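Local coordinates for RTX-adhesin (Marinomonas primoryensis, PDB 5IRB), which forms a multidomain piece of a giant calcium-binding adhesin that attaches its Antarctic bacterium to diatoms and ice, this region probably serving retention at the cell surface, at residues Thr207-Ala212 against Ser294-Gly299; Gly215-Asn220 against Gly241-Gly246; Val237-Thr242 against Val275-Ser280; Ala287-Val292 against Thr305-His310. All blocks are in the same frame, centred on the assembly; numbering follows the deposited sequence.

Interaction 1 of 4, residues Thr207-Ala212 against Ser294-Gly299; sequences TVDTSA and SSDAAG. With CA (calcium ion), chain D.
Ala212 and Asp296 bring the two backbones to 5.5 Å between their CA atoms, while Asp209 and Ala298 stand 6.7 Å apart by the same measure. No direct hydrogen bond joins 207-212 to 294-299. The first segment runs off the end of strand 197-208 into a loop; the second leaves strand 287-295 through a type I turn from Asp296 to Gly299. A calcium ion holds them together. Asp209 takes it with both carboxylate oxygens, OD1 at 2.4 Å and OD2 at 2.5 Å, and the carbonyl O of Ser211 adds a bond of 2.4 Å. Across the gap, Asp296 gives OD2 alone, at 2.2 Å, and three waters make up the rest of the shell. The two carboxylates meet tip to tip with their planes 72° apart, an approach of like charges that the metal would be expected to offset. Asp209 CG lies anti to its backbone N (chi1 -172°), which puts CG on the side of the ion. The other oxygen of Asp296, OD1, accepts the backbone N-H of Asn300, so this carboxylate is held at both oxygens. Water 1 makes a second bridge: it donates to Asp209 OD2 at 2.9 Å and accepts from Ala298 N at 2.7 Å. Beside this bridge, the CB atoms of Asp209 and Ala298 touch, and both side chains also rest on Val124 of the preceding domain. The result is a calcium site at the junction of two consecutive beta-sandwich domains, an arrangement consistent with the calcium-stiffened linkers of RTX adhesins.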
loop_
_atom_site.group_PDB
_atom_site.type_symbol
_atom_site.label_atom_id
_atom_site.label_comp_id
_atom_site.label_asym_id
_atom_site.label_seq_id
_atom_site.Cartn_x
_atom_site.Cartn_y
_atom_site.Cartn_z
ATOM N N THR A 207 4.475 -7.306 12.268
ATOM C CA THR A 207 4.706 -8.450 13.150
ATOM C C THR A 207 3.480 -8.678 14.020
ATOM O O THR A 207 2.661 -7.772 14.218
ATOM C CB THR A 207 5.971 -8.271 14.016
ATOM O OG1 THR A 207 5.821 -7.154 14.902
ATOM C CG2 THR A 207 7.176 -8.059 13.106
ATOM N N VAL A 208 3.337 -9.905 14.505
ATOM C CA VAL A 208 2.196 -10.254 15.320
ATOM C C VAL A 208 2.700 -10.686 16.701
ATOM O O VAL A 208 3.553 -11.567 16.812
ATOM C CB VAL A 208 1.348 -11.362 14.655
ATOM C CG1 VAL A 208 0.214 -11.788 15.561
ATOM C CG2 VAL A 208 0.804 -10.873 13.282
ATOM N N ASP A 209 2.190 -10.030 17.738
ATOM C CA ASP A 209 2.562 -10.313 19.132
ATOM C C ASP A 209 1.306 -10.255 19.982
ATOM O O ASP A 209 0.858 -9.171 20.353
ATOM C CB ASP A 209 3.590 -9.312 19.656
ATOM C CG ASP A 209 4.139 -9.701 21.040
ATOM O OD1 ASP A 209 3.492 -10.534 21.718
ATOM O OD2 ASP A 209 5.194 -9.153 21.447
ATOM N N THR A 210 0.731 -11.415 20.298
ATOM C CA THR A 210 -0.536 -11.413 21.018
ATOM C C THR A 210 -0.441 -11.931 22.454
ATOM O O THR A 210 -1.455 -12.270 23.049
ATOM C CB THR A 210 -1.587 -12.242 20.288
ATOM O OG1 THR A 210 -1.142 -13.600 20.224
ATOM C CG2 THR A 210 -1.836 -11.697 18.870
ATOM N N SER A 211 0.752 -12.017 23.026
ATOM C CA SER A 211 0.801 -12.294 24.458
ATOM C C SER A 211 2.039 -11.751 25.119
ATOM O O SER A 211 3.113 -11.675 24.514
ATOM C CB SER A 211 0.699 -13.797 24.750
ATOM O OG SER A 211 1.819 -14.506 24.269
ATOM N N ALA A 212 1.847 -11.357 26.371
ATOM C CA ALA A 212 2.914 -10.971 27.269
ATOM C C ALA A 212 3.237 -12.166 28.164
ATOM O O ALA A 212 2.422 -13.078 28.291
ATOM C CB ALA A 212 2.516 -9.752 28.095
ATOM N N SER A 294 1.897 -7.044 34.502
ATOM C CA SER A 294 2.911 -6.563 33.579
ATOM C C SER A 294 2.392 -6.357 32.150
ATOM O O SER A 294 1.273 -6.711 31.808
ATOM C CB SER A 294 4.097 -7.522 33.566
ATOM O OG SER A 294 4.612 -7.748 34.888
ATOM N N SER A 295 3.239 -5.769 31.322
ATOM C CA SER A 295 2.909 -5.593 29.921
ATOM C C SER A 295 4.186 -5.611 29.084
ATOM O O SER A 295 5.267 -5.312 29.589
ATOM C CB SER A 295 2.102 -4.303 29.755
ATOM O OG SER A 295 2.929 -3.209 30.081
ATOM N N ASP A 296 4.066 -6.039 27.827
ATOM C CA ASP A 296 5.170 -5.944 26.872
ATOM C C ASP A 296 5.055 -4.673 26.013
ATOM O O ASP A 296 4.111 -3.895 26.171
ATOM C CB ASP A 296 5.267 -7.237 26.024
ATOM C CG ASP A 296 4.071 -7.449 25.066
ATOM O OD1 ASP A 296 3.230 -6.534 24.923
ATOM O OD2 ASP A 296 3.994 -8.543 24.447
ATOM N N ALA A 297 6.032 -4.436 25.142
ATOM C CA ALA A 297 6.042 -3.208 24.347
ATOM C C ALA A 297 4.859 -3.133 23.397
ATOM O O ALA A 297 4.388 -2.042 23.097
ATOM C CB ALA A 297 7.368 -3.069 23.550
ATOM N N ALA A 298 4.370 -4.281 22.936
ATOM C CA ALA A 298 3.162 -4.311 22.097
ATOM C C ALA A 298 1.899 -3.900 22.824
ATOM O O ALA A 298 0.901 -3.612 22.173
ATOM C CB ALA A 298 2.963 -5.690 21.508
ATOM N N GLY A 299 1.933 -3.871 24.157
ATOM C CA GLY A 299 0.772 -3.448 24.922
ATOM C C GLY A 299 -0.083 -4.574 25.472
ATOM O O GLY A 299 -1.135 -4.316 26.062
HETATM CA CA CA D . 4.907 -10.382 23.656
HETATM O O HOH W 1 5.844 -6.567 22.548
HETATM O O HOH W 2 5.615 -12.250 22.946
HETATM O O HOH W 3 5.943 -10.881 25.904
HETATM O O HOH W 4 6.984 -9.301 23.498
#

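Interaction 2 of 4, residues Gly215-Asn220 against Gly241-Gly246; sequences GTVTVN and GTATGG
An antiparallel pairing at the edge of a three-stranded sheet aligns Thr216 and Thr218 with Thr244 and Thr242 on one face, and Val217 and Val219 with Ala243 and Gly241 on the other. Strands 216-219 and 241-244 run at 176° to each other. Thr216 and Thr244 exchange two backbone hydrogen bonds, Thr216 N to Thr244 O being 2.7 Å long, and Thr218 and Thr242 exchange another two. In the latter pair each N-H sits about 45° above the plane of the carbonyl it meets. On the threonine face, the hydroxyls OG1 of Thr218 and Thr242 are hydrogen-bonded at a modelled 2.4 Å, so short that the exact value is doubtful. Both hydroxyls lie between their own backbone N and carbonyl carbon, and the two side chains cross obliquely. Water 5 extends the polar row, donating to Thr216 O at 2.6 Å and bonding Thr242 OG1 at 2.8 Å and Thr244 OG1 at 3.1 Å. Gly241 lets the strands close up: its CA comes 3.1 Å from Thr218 O, in a CA-H...O contact. At the far end, Asn220 ND2 bonds Ser240 OG, and water 6 links the same amide nitrogen to Gly241 O. The apolar face is slighter across the pair itself, with Val217 CG2 against Ala243 CB at 3.9 Å. That face looks into the domain core: Val217 and Ala243 pack on Val292 of strand 287-295, Val219 and Ala243 lean on Trp273 of strand 272-278, and strand 301-312 meets Val217 and Val219.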
loop_
_atom_site.group_PDB
_atom_site.type_symbol
_atom_site.label_atom_id
_atom_site.label_comp_id
_atom_site.label_asym_id
_atom_site.label_seq_id
_atom_site.Cartn_x
_atom_site.Cartn_y
_atom_site.Cartn_z
ATOM N N GLY A 215 6.373 -13.808 34.687
ATOM C CA GLY A 215 7.636 -14.147 35.321
ATOM C C GLY A 215 7.427 -15.018 36.548
ATOM O O GLY A 215 6.636 -15.967 36.532
ATOM N N THR A 216 8.125 -14.666 37.626
ATOM C CA THR A 216 8.053 -15.391 38.901
ATOM C C THR A 216 7.871 -14.402 40.033
ATOM O O THR A 216 8.646 -13.455 40.187
ATOM C CB THR A 216 9.306 -16.232 39.171
ATOM O OG1 THR A 216 9.495 -17.162 38.101
ATOM C CG2 THR A 216 9.147 -17.026 40.458
ATOM N N VAL A 217 6.832 -14.631 40.817
ATOM C CA VAL A 217 6.563 -13.825 41.988
ATOM C C VAL A 217 6.651 -14.682 43.240
ATOM O O VAL A 217 6.118 -15.788 43.269
ATOM C CB VAL A 217 5.178 -13.186 41.877
ATOM C CG1 VAL A 217 4.728 -12.613 43.200
ATOM C CG2 VAL A 217 5.214 -12.108 40.811
ATOM N N THR A 218 7.333 -14.177 44.265
ATOM C CA THR A 218 7.439 -14.876 45.548
ATOM C C THR A 218 6.999 -13.957 46.686
ATOM O O THR A 218 7.032 -12.735 46.543
ATOM C CB THR A 218 8.898 -15.346 45.823
ATOM O OG1 THR A 218 9.756 -14.214 46.019
ATOM C CG2 THR A 218 9.441 -16.182 44.663
ATOM N N VAL A 219 6.586 -14.547 47.825
ATOM C CA VAL A 219 6.315 -13.776 49.033
ATOM C C VAL A 219 7.234 -14.286 50.153
ATOM O O VAL A 219 7.276 -15.494 50.432
ATOM C CB VAL A 219 4.836 -13.894 49.470
ATOM C CG1 VAL A 219 4.554 -13.049 50.710
ATOM C CG2 VAL A 219 3.874 -13.537 48.295
ATOM N N ASN A 220 7.918 -13.370 50.832
ATOM C CA ASN A 220 8.768 -13.759 51.941
ATOM C C ASN A 220 7.932 -14.194 53.143
ATOM O O ASN A 220 6.716 -14.070 53.140
ATOM C CB ASN A 220 9.695 -12.608 52.341
ATOM C CG ASN A 220 10.593 -12.163 51.205
ATOM O OD1 ASN A 220 11.066 -12.986 50.419
ATOM N ND2 ASN A 220 10.809 -10.849 51.091
ATOM N N GLY A 241 8.352 -9.490 48.978
ATOM C CA GLY A 241 8.630 -10.618 48.112
ATOM C C GLY A 241 9.447 -10.199 46.897
ATOM O O GLY A 241 10.067 -9.136 46.904
ATOM N N THR A 242 9.507 -11.078 45.899
ATOM C CA THR A 242 10.206 -10.817 44.642
ATOM C C THR A 242 9.240 -10.902 43.448
ATOM O O THR A 242 8.101 -11.384 43.572
ATOM C CB THR A 242 11.392 -11.786 44.435
ATOM O OG1 THR A 242 10.906 -13.105 44.189
ATOM C CG2 THR A 242 12.299 -11.823 45.674
ATOM N N ALA A 243 9.694 -10.385 42.309
ATOM C CA ALA A 243 8.905 -10.330 41.072
ATOM C C ALA A 243 9.929 -10.042 39.982
ATOM O O ALA A 243 10.421 -8.934 39.903
ATOM C CB ALA A 243 7.847 -9.255 41.127
ATOM N N THR A 244 10.322 -11.080 39.245
ATOM C CA THR A 244 11.299 -10.996 38.165
ATOM C C THR A 244 10.935 -11.967 37.056
ATOM O O THR A 244 10.121 -12.852 37.256
ATOM C CB THR A 244 12.727 -11.349 38.641
ATOM O OG1 THR A 244 12.733 -12.713 39.087
ATOM C CG2 THR A 244 13.166 -10.470 39.796
ATOM N N GLY A 245 11.589 -11.825 35.908
ATOM C CA GLY A 245 11.402 -12.721 34.775
ATOM C C GLY A 245 10.293 -12.288 33.829
ATOM O O GLY A 245 9.494 -11.399 34.147
ATOM N N GLY A 246 10.220 -12.934 32.672
ATOM C CA GLY A 246 9.177 -12.615 31.707
ATOM C C GLY A 246 9.161 -11.126 31.408
ATOM O O GLY A 246 10.215 -10.515 31.238
HETATM O O HOH W 5 10.884 -13.530 41.431
HETATM O O HOH W 6 12.235 -8.948 49.153
#

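Interaction 3 of 4, residues Val237-Thr242 against Val275-Ser280; sequences VAVSGT and VDVAGS
Val239 and Val277 form the tight part of this contact, their CG2 methyls meeting at 3.6 Å. In each, CG2 lies anti to the carbonyl carbon, beside the backbone N, which turns the two methyls toward one another. Val237 and Val275 share this face of the sheet. Four backbone hydrogen bonds fix the register. Val237 N reaches Val277 O at 2.7 Å with an almost straight N-H...O angle of 179°, and Val277 N returns a bond of 2.8 Å to Val237 O. The next pair repeats the exchange, Val239 N to Val275 O at 2.9 Å and Val275 N to Val239 O at 2.8 Å. Between them, Ala238 and Asp276 form the non-hydrogen-bonded pair, and here the other, exposed face of the sheet is much thinner: Asp276 bends its carboxylate over Ala238, with OD1 3.7 Å from CB, a van der Waals touch and no more. The directions of the two short strand segments make an angle of 132°. Beyond Val239 the pairing passes to the residues before Val275, Gly241 bonding Trp273 through the backbone, while 275-280 turns after Val277 through Ala278, at the N-cap position, into helix 279-284. Leu282 of that helix packs against Val237, Val239 and Val277, and Leu256 of strand 253-258 lies against Val239 and Val275. The chemistry is thus divided by face: valine methyls look into the sandwich core, a carboxylate and a small methyl look outward, and the alignment of the strands rests on main-chain bonds rather than on any polar side-chain pair.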
loop_
_atom_site.group_PDB
_atom_site.type_symbol
_atom_site.label_atom_id
_atom_site.label_comp_id
_atom_site.label_asym_id
_atom_site.label_seq_id
_atom_site.Cartn_x
_atom_site.Cartn_y
_atom_site.Cartn_z
ATOM N N VAL A 237 2.390 -4.672 59.571
ATOM C CA VAL A 237 3.410 -5.624 59.149
ATOM C C VAL A 237 3.836 -5.374 57.703
ATOM O O VAL A 237 2.990 -5.242 56.814
ATOM C CB VAL A 237 2.924 -7.076 59.297
ATOM C CG1 VAL A 237 3.863 -8.028 58.581
ATOM C CG2 VAL A 237 2.825 -7.449 60.761
ATOM N N ALA A 238 5.146 -5.324 57.472
ATOM C CA ALA A 238 5.687 -5.166 56.122
ATOM C C ALA A 238 5.718 -6.509 55.399
ATOM O O ALA A 238 6.516 -7.390 55.741
ATOM C CB ALA A 238 7.087 -4.558 56.176
ATOM N N VAL A 239 4.835 -6.675 54.419
ATOM C CA VAL A 239 4.843 -7.865 53.592
ATOM C C VAL A 239 5.672 -7.614 52.328
ATOM O O VAL A 239 5.457 -6.628 51.624
ATOM C CB VAL A 239 3.411 -8.280 53.222
ATOM C CG1 VAL A 239 3.422 -9.501 52.313
ATOM C CG2 VAL A 239 2.586 -8.533 54.509
ATOM N N SER A 240 6.612 -8.515 52.048
ATOM C CA SER A 240 7.559 -8.330 50.958
ATOM C C SER A 240 7.767 -9.624 50.174
ATOM O O SER A 240 7.379 -10.711 50.634
ATOM C CB SER A 240 8.905 -7.813 51.488
ATOM O OG SER A 240 9.556 -8.797 52.267
ATOM N N GLY A 241 8.352 -9.490 48.978
ATOM C CA GLY A 241 8.630 -10.618 48.112
ATOM C C GLY A 241 9.447 -10.199 46.897
ATOM O O GLY A 241 10.067 -9.136 46.904
ATOM N N THR A 242 9.507 -11.078 45.899
ATOM C CA THR A 242 10.206 -10.817 44.642
ATOM C C THR A 242 9.240 -10.902 43.448
ATOM O O THR A 242 8.101 -11.384 43.572
ATOM C CB THR A 242 11.392 -11.786 44.435
ATOM O OG1 THR A 242 10.906 -13.105 44.189
ATOM C CG2 THR A 242 12.299 -11.823 45.674
ATOM N N VAL A 275 5.059 -3.919 51.078
ATOM C CA VAL A 275 3.902 -3.080 51.350
ATOM C C VAL A 275 3.460 -3.246 52.795
ATOM O O VAL A 275 3.558 -4.339 53.368
ATOM C CB VAL A 275 2.742 -3.394 50.366
ATOM C CG1 VAL A 275 2.310 -4.848 50.455
ATOM C CG2 VAL A 275 1.571 -2.449 50.575
ATOM N N ASP A 276 2.998 -2.155 53.399
ATOM C CA ASP A 276 2.564 -2.208 54.791
ATOM C C ASP A 276 1.123 -2.700 54.914
ATOM O O ASP A 276 0.202 -2.162 54.301
ATOM C CB ASP A 276 2.736 -0.834 55.450
ATOM C CG ASP A 276 4.194 -0.539 55.825
ATOM O OD1 ASP A 276 5.045 -1.461 55.786
ATOM O OD2 ASP A 276 4.498 0.630 56.137
ATOM N N VAL A 277 0.945 -3.737 55.719
ATOM C CA VAL A 277 -0.350 -4.377 55.885
ATOM C C VAL A 277 -0.795 -4.315 57.348
ATOM O O VAL A 277 0.013 -4.520 58.241
ATOM C CB VAL A 277 -0.277 -5.836 55.419
ATOM C CG1 VAL A 277 -1.625 -6.522 55.583
ATOM C CG2 VAL A 277 0.188 -5.891 53.962
ATOM N N ALA A 278 -2.069 -4.020 57.595
ATOM C CA ALA A 278 -2.606 -4.085 58.949
ATOM C C ALA A 278 -2.507 -5.498 59.518
ATOM O O ALA A 278 -2.968 -6.460 58.903
ATOM C CB ALA A 278 -4.052 -3.612 58.969
ATOM N N GLY A 279 -1.961 -5.612 60.723
ATOM C CA GLY A 279 -1.820 -6.900 61.374
ATOM C C GLY A 279 -3.139 -7.617 61.586
ATOM O O GLY A 279 -3.200 -8.854 61.556
ATOM N N SER A 280 -4.196 -6.846 61.820
ATOM C CA SER A 280 -5.509 -7.437 62.052
ATOM C C SER A 280 -5.947 -8.220 60.816
ATOM O O SER A 280 -6.610 -9.245 60.926
ATOM C CB SER A 280 -6.545 -6.365 62.423
ATOM O OG SER A 280 -6.570 -5.320 61.465
#

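Interaction 4 of 4, residues Ala287-Val292 against Thr305-His310; sequences AFDAVV and TGSSTH. With CA (calcium ion), chain L; CA (calcium ion), chain E.
Ala287 and Thr309, facing each other as a non-hydrogen-bonded pair, turn their carbonyls outward to two different calcium ions: Ala287 O binds one at 2.3 Å and Thr309 O the other at 2.3 Å. Asp285 and Asp226 respectively supply further ligands. Water 7, in the shell of the second ion, also hydrogen-bonds Ser308 OG, making that serine a second-shell residue. Inside, Phe288 and Ser308 exchange backbone hydrogen bonds, as do Ala290 and Gly306, where Ala290 N to Gly306 O measures 2.7 Å. With Phe288 CG between its backbone N and carbonyl carbon (chi1 62°), the ring carries Ser308 CB over one face, 4.3 Å from the centroid in a CH-pi contact. His310 CE1 comes to the ring's edge, 4.1 Å from CE2, the two side chains crossing at about a right angle; His310 NE2 is hydrogen-bonded to Leu282 O. On the outer face Ser307 OG donates to Asp289 OD1 at a modelled 2.5 Å, short enough for the exact length to be doubtful. The methyl CG2 of Thr305 lies against CG of the same aspartate. The pairing belongs to the beta hairpin of strands 287-295 and 301-312 in what is probably an Ig-like beta-sandwich, here with a calcium site on each flank.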
loop_
_atom_site.group_PDB
_atom_site.type_symbol
_atom_site.label_atom_id
_atom_site.label_comp_id
_atom_site.label_asym_id
_atom_site.label_seq_id
_atom_site.Cartn_x
_atom_site.Cartn_y
_atom_site.Cartn_z
ATOM N N ALA A 287 -3.687 -17.034 54.415
ATOM C CA ALA A 287 -3.110 -17.368 53.107
ATOM C C ALA A 287 -3.564 -16.369 52.048
ATOM O O ALA A 287 -4.715 -15.983 52.048
ATOM C CB ALA A 287 -3.485 -18.773 52.696
ATOM N N PHE A 288 -2.668 -15.914 51.177
ATOM C CA PHE A 288 -3.074 -14.934 50.172
ATOM C C PHE A 288 -2.123 -14.937 48.993
ATOM O O PHE A 288 -1.019 -15.489 49.067
ATOM C CB PHE A 288 -3.165 -13.541 50.798
ATOM C CG PHE A 288 -1.863 -13.039 51.333
ATOM C CD1 PHE A 288 -0.914 -12.484 50.494
ATOM C CD2 PHE A 288 -1.558 -13.192 52.680
ATOM C CE1 PHE A 288 0.300 -12.045 50.990
ATOM C CE2 PHE A 288 -0.349 -12.757 53.185
ATOM C CZ PHE A 288 0.587 -12.192 52.357
ATOM N N ASP A 289 -2.560 -14.323 47.900
ATOM C CA ASP A 289 -1.760 -14.241 46.697
ATOM C C ASP A 289 -1.188 -12.846 46.523
ATOM O O ASP A 289 -1.814 -11.845 46.896
ATOM C CB ASP A 289 -2.601 -14.583 45.458
ATOM C CG ASP A 289 -2.877 -16.062 45.347
ATOM O OD1 ASP A 289 -2.142 -16.846 45.980
ATOM O OD2 ASP A 289 -3.828 -16.442 44.640
ATOM N N ALA A 290 -0.002 -12.779 45.939
ATOM C CA ALA A 290 0.515 -11.516 45.477
ATOM C C ALA A 290 0.455 -11.585 43.950
ATOM O O ALA A 290 0.957 -12.543 43.345
ATOM C CB ALA A 290 1.943 -11.277 45.987
ATOM N N VAL A 291 -0.180 -10.593 43.332
ATOM C CA VAL A 291 -0.355 -10.592 41.873
ATOM C C VAL A 291 0.354 -9.411 41.220
ATOM O O VAL A 291 0.114 -8.265 41.584
ATOM C CB VAL A 291 -1.834 -10.575 41.472
ATOM C CG1 VAL A 291 -1.990 -10.617 39.927
ATOM C CG2 VAL A 291 -2.547 -11.751 42.091
ATOM N N VAL A 292 1.270 -9.699 40.303
ATOM C CA VAL A 292 1.975 -8.638 39.577
ATOM C C VAL A 292 1.399 -8.491 38.162
ATOM O O VAL A 292 1.210 -9.478 37.449
ATOM C CB VAL A 292 3.480 -8.893 39.529
ATOM C CG1 VAL A 292 4.194 -7.882 38.605
ATOM C CG2 VAL A 292 4.050 -8.835 40.970
ATOM N N THR A 305 1.514 -14.625 39.450
ATOM C CA THR A 305 0.996 -14.848 40.793
ATOM C C THR A 305 1.990 -15.627 41.664
ATOM O O THR A 305 2.548 -16.640 41.233
ATOM C CB THR A 305 -0.370 -15.563 40.732
ATOM O OG1 THR A 305 -1.316 -14.704 40.082
ATOM C CG2 THR A 305 -0.891 -15.899 42.122
ATOM N N GLY A 306 2.200 -15.131 42.883
ATOM C CA GLY A 306 2.888 -15.871 43.934
ATOM C C GLY A 306 1.962 -16.032 45.135
ATOM O O GLY A 306 1.179 -15.138 45.469
ATOM N N SER A 307 2.037 -17.192 45.778
ATOM C CA SER A 307 1.072 -17.551 46.803
ATOM C C SER A 307 1.778 -17.673 48.157
ATOM O O SER A 307 2.942 -18.057 48.204
ATOM C CB SER A 307 0.366 -18.853 46.419
ATOM O OG SER A 307 -0.547 -18.629 45.342
ATOM N N SER A 308 1.096 -17.303 49.242
ATOM C CA SER A 308 1.716 -17.244 50.560
ATOM C C SER A 308 0.790 -17.839 51.592
ATOM O O SER A 308 -0.424 -17.733 51.466
ATOM C CB SER A 308 2.059 -15.812 50.973
ATOM O OG SER A 308 2.650 -15.786 52.268
ATOM N N THR A 309 1.385 -18.451 52.614
ATOM C CA THR A 309 0.671 -18.942 53.771
ATOM C C THR A 309 1.436 -18.557 55.027
ATOM O O THR A 309 2.660 -18.497 55.020
ATOM C CB THR A 309 0.522 -20.479 53.753
ATOM O OG1 THR A 309 1.813 -21.076 53.573
ATOM C CG2 THR A 309 -0.414 -20.922 52.621
ATOM N N HIS A 310 0.715 -18.287 56.101
ATOM C CA HIS A 310 1.355 -18.111 57.402
ATOM C C HIS A 310 0.424 -18.611 58.489
ATOM O O HIS A 310 -0.730 -18.927 58.219
ATOM C CB HIS A 310 1.732 -16.643 57.639
ATOM C CG HIS A 310 0.568 -15.721 57.670
ATOM N ND1 HIS A 310 -0.001 -15.178 56.528
ATOM C CD2 HIS A 310 -0.179 -15.230 58.705
ATOM C CE1 HIS A 310 -0.998 -14.405 56.848
ATOM N NE2 HIS A 310 -1.146 -14.423 58.171
HETATM CA CA CA L . -6.962 -15.567 52.086
HETATM CA CA CA E . 4.929 -18.222 54.780
HETATM O O HOH W 7 4.790 -16.073 53.454
HETATM O O HOH W 8 4.421 -18.581 52.336
HETATM O O HOH W 9 4.532 -20.631 54.360
HETATM O O HOH W 10 7.403 -18.413 54.218
HETATM O O HOH W 11 -7.071 -13.566 50.640
#

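Interactions 2, 3 and 4 build one beta-sandwich domain, and interaction 1 lies where that domain meets the one before it. Interactions 2 and 3 share Gly241 and Thr242 on strand 236-244, which is central in its sheet. Interaction 4 belongs to the facing sheet, its centre about 10 Å from that of interaction 2 and about 12 Å from that of interaction 3. The core closes between them, Val217 CG2 meeting Val292 CG2 at 3.5 Å and Val239 CG1 meeting Phe288 CZ at 3.9 Å. Strand 287-295 runs on from interaction 4 to the calcium site of interaction 1, their centres about 25 Å apart, so calcium is bound toward both ends of this hairpin.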